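Local coordinates for SM80.1 Vicilin (PDB 5VF5), which is a 7S vicilin of eggplant, a two-cupin protein that probably serves as a seed storage globulin and here carries bound copper and sodium ions, at residues I169-L172 with F173-Q176; F211-M214 with K215-P218; F373-G377 with R378-E382. All blocks are in the same frame, centred on the assembly; numbering follows the deposited sequence.

Contact 1. Residues I169-L172 with F173-Q176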
loop_
_atom_site.group_PDB
_atom_site.type_symbol
_atom_site.label_atom_id
_atom_site.label_comp_id
_atom_site.label_asym_id
_atom_site.label_seq_id
_atom_site.Cartn_x
_atom_site.Cartn_y
_atom_site.Cartn_z
ATOM N N ILE A 169 27.574 13.921 26.367
ATOM C CA ILE A 169 26.570 13.949 25.324
ATOM C C ILE A 169 27.095 13.275 24.027
ATOM O O ILE A 169 26.378 12.446 23.389
ATOM C CB ILE A 169 25.961 15.379 25.186
ATOM C CG1 ILE A 169 24.682 15.351 24.371
ATOM C CG2 ILE A 169 26.928 16.354 24.552
ATOM C CD1 ILE A 169 23.515 14.661 25.049
ATOM N N GLU A 170 28.358 13.499 23.671
ATOM C CA GLU A 170 28.902 12.842 22.482
ATOM C C GLU A 170 28.936 11.317 22.685
ATOM O O GLU A 170 28.580 10.567 21.771
ATOM C CB GLU A 170 30.273 13.410 22.108
ATOM C CG GLU A 170 30.144 14.818 21.534
ATOM C CD GLU A 170 31.337 15.278 20.740
ATOM O OE1 GLU A 170 31.163 15.540 19.522
ATOM O OE2 GLU A 170 32.438 15.437 21.316
ATOM N N ARG A 171 29.271 10.871 23.903
ATOM C CA ARG A 171 29.241 9.443 24.238
ATOM C C ARG A 171 27.855 8.826 24.079
ATOM O O ARG A 171 27.735 7.730 23.567
ATOM C CB ARG A 171 29.735 9.202 25.679
ATOM C CG ARG A 171 30.126 7.771 25.963
ATOM C CD ARG A 171 30.715 7.576 27.366
ATOM N NE ARG A 171 29.733 6.985 28.292
ATOM C CZ ARG A 171 29.439 5.682 28.403
ATOM N NH1 ARG A 171 30.053 4.759 27.656
ATOM N NH2 ARG A 171 28.507 5.290 29.271
ATOM N N LEU A 172 26.805 9.541 24.494
ATOM C CA LEU A 172 25.415 9.081 24.371
ATOM C C LEU A 172 25.128 8.696 22.932
ATOM O O LEU A 172 24.495 7.682 22.654
ATOM C CB LEU A 172 24.443 10.180 24.822
ATOM C CG LEU A 172 22.948 10.007 24.481
ATOM C CD1 LEU A 172 22.364 8.868 25.292
ATOM C CD2 LEU A 172 22.143 11.282 24.683
ATOM N N PHE A 173 25.585 9.537 22.025
ATOM C CA PHE A 173 25.284 9.386 20.610
ATOM C C PHE A 173 26.239 8.480 19.865
ATOM O O PHE A 173 26.144 8.405 18.663
ATOM C CB PHE A 173 25.131 10.741 19.928
ATOM C CG PHE A 173 23.913 11.496 20.382
ATOM C CD1 PHE A 173 22.652 10.990 20.154
ATOM C CD2 PHE A 173 24.033 12.695 21.047
ATOM C CE1 PHE A 173 21.539 11.677 20.603
ATOM C CE2 PHE A 173 22.936 13.389 21.454
ATOM C CZ PHE A 173 21.676 12.868 21.266
ATOM N N ARG A 174 27.107 7.772 20.602
ATOM C CA ARG A 174 28.018 6.729 20.047
ATOM C C ARG A 174 27.702 5.311 20.518
ATOM O O ARG A 174 28.285 4.360 20.032
ATOM C CB ARG A 174 29.503 6.994 20.455
ATOM C CG ARG A 174 30.204 8.196 19.879
ATOM C CD ARG A 174 31.724 8.049 20.064
ATOM N NE ARG A 174 32.166 7.838 21.455
ATOM C CZ ARG A 174 32.460 8.803 22.335
ATOM N NH1 ARG A 174 32.341 10.096 22.013
ATOM N NH2 ARG A 174 32.862 8.472 23.567
ATOM N N GLN A 175 26.783 5.142 21.468
ATOM C CA GLN A 175 26.591 3.840 22.092
ATOM C C GLN A 175 25.867 2.843 21.199
ATOM O O GLN A 175 26.140 1.647 21.273
ATOM C CB GLN A 175 25.832 3.963 23.407
ATOM C CG GLN A 175 26.556 4.787 24.449
ATOM C CD GLN A 175 27.965 4.291 24.658
ATOM O OE1 GLN A 175 28.156 3.152 25.121
ATOM N NE2 GLN A 175 28.977 5.109 24.267
ATOM N N GLN A 176 24.867 3.313 20.431
ATOM C CA GLN A 176 24.059 2.420 19.600
ATOM C C GLN A 176 24.776 2.036 18.330
ATOM O O GLN A 176 25.083 2.899 17.514
ATOM C CB GLN A 176 22.706 3.093 19.264
ATOM C CG GLN A 176 21.742 2.212 18.467
ATOM C CD GLN A 176 21.383 0.955 19.197
ATOM O OE1 GLN A 176 22.060 -0.063 19.070
ATOM N NE2 GLN A 176 20.343 1.027 20.019
HETATM O O HOH W 1 23.798 6.009 20.625
#
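I169 meets F173 at the C-terminal end of helix 166-172, where the last helical turn gives way to loop. With CG1 of I169 anti to its own backbone N (chi1 -165°), the branch runs alongside the phenyl group, and I169 CD1 lies 3.9 Å from F173 CE2. The carbonyl of the same residue takes a weak bond from F173 N. E170 O receives a second weak bond from that same N-H, bent to 125°, consistent with the last turn tightening. The CB of E170 touches the R174 guanidinium, but the charged ends stay apart, E170 OE2 being 5.4 Å from R174 NH1. R171 O is gripped twice. It accepts R174 N at 3.0 Å and Q175 NE2 also at 3.0 Å, the two donors arriving from opposite faces of the carbonyl plane. The Q175 chain folds back at chi2 (-53°) to bring its amide there, with R171 O close to the amide plane, while the R174 guanidinium lays one face over R171 CA. L172 sets CD2 over one face of the F173 ring, 4.0 Å from the centroid, a CH-pi contact; L172 O accepts a hydrogen bond from a water, which in turn accepts one from Q176 N. Beyond the segments, F173 stacks on Y150, and I169 packs on L158 and F162 of helix 155-162. At this helix end, then, F173 N divides itself weakly between I169 O and E170 O, whereas R171 O is held by a loop N-H and a glutamine amide, and L172 O by a water.

Contact 2. Residues F211-M214 with K215-P218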
loop_
_atom_site.group_PDB
_atom_site.type_symbol
_atom_site.label_atom_id
_atom_site.label_comp_id
_atom_site.label_asym_id
_atom_site.label_seq_id
_atom_site.Cartn_x
_atom_site.Cartn_y
_atom_site.Cartn_z
ATOM N N PHE A 211 -8.372 2.603 11.900
ATOM C CA PHE A 211 -9.651 2.054 11.560
ATOM C C PHE A 211 -9.476 0.758 10.794
ATOM O O PHE A 211 -8.424 0.501 10.223
ATOM C CB PHE A 211 -10.523 3.044 10.763
ATOM C CG PHE A 211 -9.847 3.660 9.585
ATOM C CD1 PHE A 211 -9.082 4.811 9.732
ATOM C CD2 PHE A 211 -10.051 3.146 8.310
ATOM C CE1 PHE A 211 -8.474 5.411 8.619
ATOM C CE2 PHE A 211 -9.456 3.737 7.213
ATOM C CZ PHE A 211 -8.686 4.871 7.364
ATOM N N ASN A 212 -10.535 -0.034 10.725
ATOM C CA ASN A 212 -10.459 -1.400 10.190
ATOM C C ASN A 212 -11.832 -1.770 9.640
ATOM O O ASN A 212 -12.836 -1.643 10.345
ATOM C CB ASN A 212 -10.025 -2.333 11.311
ATOM C CG ASN A 212 -9.661 -3.730 10.838
ATOM O OD1 ASN A 212 -10.444 -4.369 10.154
ATOM N ND2 ASN A 212 -8.453 -4.233 11.243
ATOM N N LEU A 213 -11.878 -2.166 8.370
ATOM C CA LEU A 213 -13.151 -2.457 7.706
ATOM C C LEU A 213 -13.359 -3.960 7.484
ATOM O O LEU A 213 -14.326 -4.334 6.823
ATOM C CB LEU A 213 -13.195 -1.725 6.353
ATOM C CG LEU A 213 -13.311 -0.189 6.365
ATOM C CD1 LEU A 213 -12.022 0.532 6.760
ATOM C CD2 LEU A 213 -13.747 0.313 4.994
ATOM N N MET A 214 -12.484 -4.794 8.064
ATOM C CA MET A 214 -12.441 -6.237 7.765
ATOM C C MET A 214 -13.779 -6.919 8.018
ATOM O O MET A 214 -14.171 -7.815 7.273
ATOM C CB MET A 214 -11.380 -6.953 8.607
ATOM C CG MET A 214 -9.960 -6.910 8.051
ATOM S SD MET A 214 -8.887 -8.084 8.917
ATOM C CE MET A 214 -9.625 -9.641 8.439
ATOM N N LYS A 215 -14.479 -6.467 9.057
ATOM C CA LYS A 215 -15.759 -7.091 9.501
ATOM C C LYS A 215 -17.023 -6.545 8.797
ATOM O O LYS A 215 -18.138 -7.044 9.006
ATOM C CB LYS A 215 -15.929 -6.972 11.013
ATOM C CG LYS A 215 -14.935 -7.813 11.803
ATOM C CD LYS A 215 -15.112 -7.596 13.294
ATOM C CE LYS A 215 -14.516 -8.738 14.106
ATOM N NZ LYS A 215 -14.736 -8.534 15.564
ATOM N N GLU A 216 -16.845 -5.531 7.965
ATOM C CA GLU A 216 -17.957 -4.914 7.253
ATOM C C GLU A 216 -18.334 -5.746 6.046
ATOM O O GLU A 216 -17.519 -6.520 5.521
ATOM C CB GLU A 216 -17.582 -3.495 6.804
ATOM C CG GLU A 216 -17.277 -2.593 7.993
ATOM C CD GLU A 216 -16.981 -1.171 7.607
ATOM O OE1 GLU A 216 -17.148 -0.790 6.425
ATOM O OE2 GLU A 216 -16.588 -0.408 8.513
ATOM N N ARG A 217 -19.549 -5.513 5.557
ATOM C CA ARG A 217 -20.005 -6.107 4.299
ATOM C C ARG A 217 -19.151 -5.513 3.172
ATOM O O ARG A 217 -18.836 -4.322 3.188
ATOM C CB ARG A 217 -21.507 -5.843 4.071
ATOM C CG ARG A 217 -22.426 -6.380 5.179
ATOM C CD ARG A 217 -22.117 -7.817 5.586
ATOM N NE ARG A 217 -21.981 -8.691 4.418
ATOM C CZ ARG A 217 -21.345 -9.864 4.390
ATOM N NH1 ARG A 217 -21.302 -10.558 3.248
ATOM N NH2 ARG A 217 -20.747 -10.354 5.474
ATOM N N PRO A 218 -18.741 -6.352 2.208
ATOM C CA PRO A 218 -17.957 -5.773 1.099
ATOM C C PRO A 218 -18.782 -4.758 0.280
ATOM O O PRO A 218 -20.012 -4.881 0.210
ATOM C CB PRO A 218 -17.630 -6.972 0.227
ATOM C CG PRO A 218 -17.900 -8.184 1.038
ATOM C CD PRO A 218 -18.806 -7.824 2.162
HETATM O O HOH W 2 -14.444 -4.016 10.592
HETATM O O HOH W 3 -14.604 -6.230 4.683
HETATM O O HOH W 4 -16.320 -8.825 6.068
#
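L213 and E216 form the close part of this contact, a type I beta turn from L213 to E216 in the loop leading to strand 220-222. E216 N donates to L213 O at 3.0 Å (158°), approaching from well above the carbonyl plane. The E216 chain, extended beyond CG, crosses L213 at a slant, and its OE1 comes 3.9 Å from L213 CD2. The leucine is buried against I228 and A230 of strand 225-230, and the carboxylate beside it has its strong partner in R234, a salt bridge through OE1. Overlapping the start of the beta turn, N212 OD1 accepts M214 N at 3.0 Å in the carbonyl plane, an Asx turn, while N212 ND2 bonds to D99 and to the carbonyl of R97.

The other side is loose and wet. M214 and K215 are exposed and meet mainly through neighbouring backbone atoms. A water donates to N212 O and accepts from K215 N at 2.9 Å; another lies 2.7 Å from both M214 O and E216 O. One hydrogen bond closes the turn, and the N212 Asx turn and solvent serve the other polar backbone atoms named here. The glutamate carboxylate rests against the leucine, and its charge is probably balanced by R234.

Contact 3. Residues F373-G377 with R378-E382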
loop_
_atom_site.group_PDB
_atom_site.type_symbol
_atom_site.label_atom_id
_atom_site.label_comp_id
_atom_site.label_asym_id
_atom_site.label_seq_id
_atom_site.Cartn_x
_atom_site.Cartn_y
_atom_site.Cartn_z
ATOM N N PHE A 373 -22.177 -2.388 -31.879
ATOM C CA PHE A 373 -21.578 -3.639 -32.341
ATOM C C PHE A 373 -22.057 -4.127 -33.691
ATOM O O PHE A 373 -21.649 -5.199 -34.109
ATOM C CB PHE A 373 -21.764 -4.724 -31.277
ATOM C CG PHE A 373 -21.137 -4.369 -29.960
ATOM C CD1 PHE A 373 -19.764 -4.239 -29.832
ATOM C CD2 PHE A 373 -21.920 -4.080 -28.872
ATOM C CE1 PHE A 373 -19.198 -3.877 -28.639
ATOM C CE2 PHE A 373 -21.351 -3.726 -27.670
ATOM C CZ PHE A 373 -19.997 -3.598 -27.560
ATOM N N ASN A 374 -22.859 -3.324 -34.386
ATOM C CA ASN A 374 -23.352 -3.672 -35.722
ATOM C C ASN A 374 -23.979 -5.066 -35.696
ATOM O O ASN A 374 -23.685 -5.907 -36.540
ATOM C CB ASN A 374 -22.235 -3.602 -36.772
ATOM C CG ASN A 374 -22.761 -3.727 -38.185
ATOM O OD1 ASN A 374 -23.920 -3.432 -38.464
ATOM N ND2 ASN A 374 -21.899 -4.198 -39.088
ATOM N N MET A 375 -24.853 -5.275 -34.703
ATOM C CA MET A 375 -25.632 -6.491 -34.634
ATOM C C MET A 375 -26.924 -6.204 -33.915
ATOM O O MET A 375 -27.029 -5.204 -33.219
ATOM C CB MET A 375 -24.875 -7.669 -34.012
ATOM C CG MET A 375 -23.960 -7.354 -32.880
ATOM S SD MET A 375 -23.085 -8.856 -32.396
ATOM C CE MET A 375 -24.371 -9.723 -31.500
ATOM N N PRO A 376 -27.934 -7.069 -34.106
ATOM C CA PRO A 376 -29.232 -6.739 -33.549
ATOM C C PRO A 376 -29.159 -6.501 -32.036
ATOM O O PRO A 376 -28.558 -7.272 -31.313
ATOM C CB PRO A 376 -30.081 -7.964 -33.921
ATOM C CG PRO A 376 -29.426 -8.497 -35.173
ATOM C CD PRO A 376 -27.970 -8.284 -34.944
ATOM N N GLY A 377 -29.786 -5.430 -31.571
ATOM C CA GLY A 377 -29.732 -5.035 -30.178
ATOM C C GLY A 377 -30.147 -6.117 -29.218
ATOM O O GLY A 377 -29.495 -6.286 -28.168
ATOM N N ARG A 378 -31.209 -6.868 -29.563
ATOM C CA ARG A 378 -31.658 -7.944 -28.689
ATOM C C ARG A 378 -30.615 -9.046 -28.574
ATOM O O ARG A 378 -30.518 -9.695 -27.517
ATOM C CB ARG A 378 -33.022 -8.524 -29.128
ATOM C CG ARG A 378 -34.175 -7.549 -28.898
ATOM C CD ARG A 378 -35.509 -8.241 -29.142
ATOM N NE ARG A 378 -36.635 -7.331 -29.080
ATOM C CZ ARG A 378 -37.157 -6.834 -27.960
ATOM N NH1 ARG A 378 -36.659 -7.118 -26.762
ATOM N NH2 ARG A 378 -38.203 -6.032 -28.044
ATOM N N GLU A 379 -29.822 -9.248 -29.629
ATOM C CA GLU A 379 -28.785 -10.254 -29.593
ATOM C C GLU A 379 -27.601 -9.811 -28.731
ATOM O O GLU A 379 -27.070 -10.601 -27.949
ATOM C CB GLU A 379 -28.311 -10.575 -31.007
ATOM C CG GLU A 379 -27.335 -11.738 -31.024
ATOM C CD GLU A 379 -26.977 -12.230 -32.395
ATOM O OE1 GLU A 379 -27.400 -11.606 -33.420
ATOM O OE2 GLU A 379 -26.256 -13.266 -32.407
ATOM N N VAL A 380 -27.233 -8.537 -28.828
ATOM C CA VAL A 380 -26.216 -8.000 -27.955
ATOM C C VAL A 380 -26.649 -8.155 -26.512
ATOM O O VAL A 380 -25.872 -8.596 -25.658
ATOM C CB VAL A 380 -25.922 -6.523 -28.270
ATOM C CG1 VAL A 380 -24.854 -5.993 -27.315
ATOM C CG2 VAL A 380 -25.377 -6.371 -29.664
ATOM N N GLU A 381 -27.910 -7.794 -26.233
ATOM C CA GLU A 381 -28.428 -7.890 -24.870
ATOM C C GLU A 381 -28.445 -9.318 -24.366
ATOM O O GLU A 381 -28.084 -9.584 -23.219
ATOM C CB GLU A 381 -29.787 -7.192 -24.734
ATOM C CG GLU A 381 -29.611 -5.687 -24.857
ATOM C CD GLU A 381 -30.752 -4.829 -24.319
ATOM O OE1 GLU A 381 -31.912 -5.301 -24.385
ATOM O OE2 GLU A 381 -30.469 -3.640 -23.874
ATOM N N GLU A 382 -28.833 -10.249 -25.215
ATOM C CA GLU A 382 -28.803 -11.657 -24.826
ATOM C C GLU A 382 -27.384 -12.059 -24.391
ATOM O O GLU A 382 -27.212 -12.678 -23.320
ATOM C CB GLU A 382 -29.315 -12.548 -25.959
ATOM C CG GLU A 382 -29.302 -14.039 -25.628
ATOM C CD GLU A 382 -29.837 -14.931 -26.747
ATOM O OE1 GLU A 382 -30.756 -14.515 -27.480
ATOM O OE2 GLU A 382 -29.343 -16.075 -26.877
#
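The chi1 of M375, 37°, places CG between the backbone N and the carbonyl carbon, and its chi3 bend (-76°) turns CE toward E379, whose own CG stands anti to its backbone N. These torsions bring M375 onto the new helix across the short loop between two consecutive helices: helix 366-373 ends, N374 turns the chain with positive phi, and P376 holds the N-cap position of helix 377-385. The methionine thus touches two residues of the new helix. Its CG lies 3.6 Å from V380 CG2, and its CE reaches the aliphatic part of E379, 3.6 Å from E379 CG, the two chains crossing at about a right angle. V380 presents its other methyl to F373, with V380 CG1 3.8 Å from F373 CD2 and oblique to the ring, so V380 packs with one methyl on the last residue of the first helix and with the other on the loop. F373 also meets W361, their planes at about 45°.

At the helix start, P376 O accepts V380 N at 3.1 Å, nearly along the C=O axis, and a weak, bent bond from E379 N. E370 OE1 of the preceding helix accepts a hydrogen bond from G377 N. E381 projects back to the same helix in salt bridges with K369 and R366. Alongside the proline ring, the E379 carboxylate places OE1 3.7 Å from P376 CD.

Overall arrangement
Along the chain the contacts come in series: the end of helix 166-172 in contact 1, the loop before strand 220-222 in contact 2, and the start of helix 377-385 in contact 3. Contacts 1 and 3 lie on opposite sides of the chain's centre, their centres about 77 Å apart, in helical extensions that follow the first and second cupin barrels respectively. Contact 2 lies between, its centre about 46 Å from that of contact 1 and 40 Å from that of contact 3, where the loop between the barrels runs past strand 225-230 and also bonds to R97, D99 and V100. None touches another. The pattern fits the bicupin plan of vicilins, whose helical arms at either end generally mediate trimer formation.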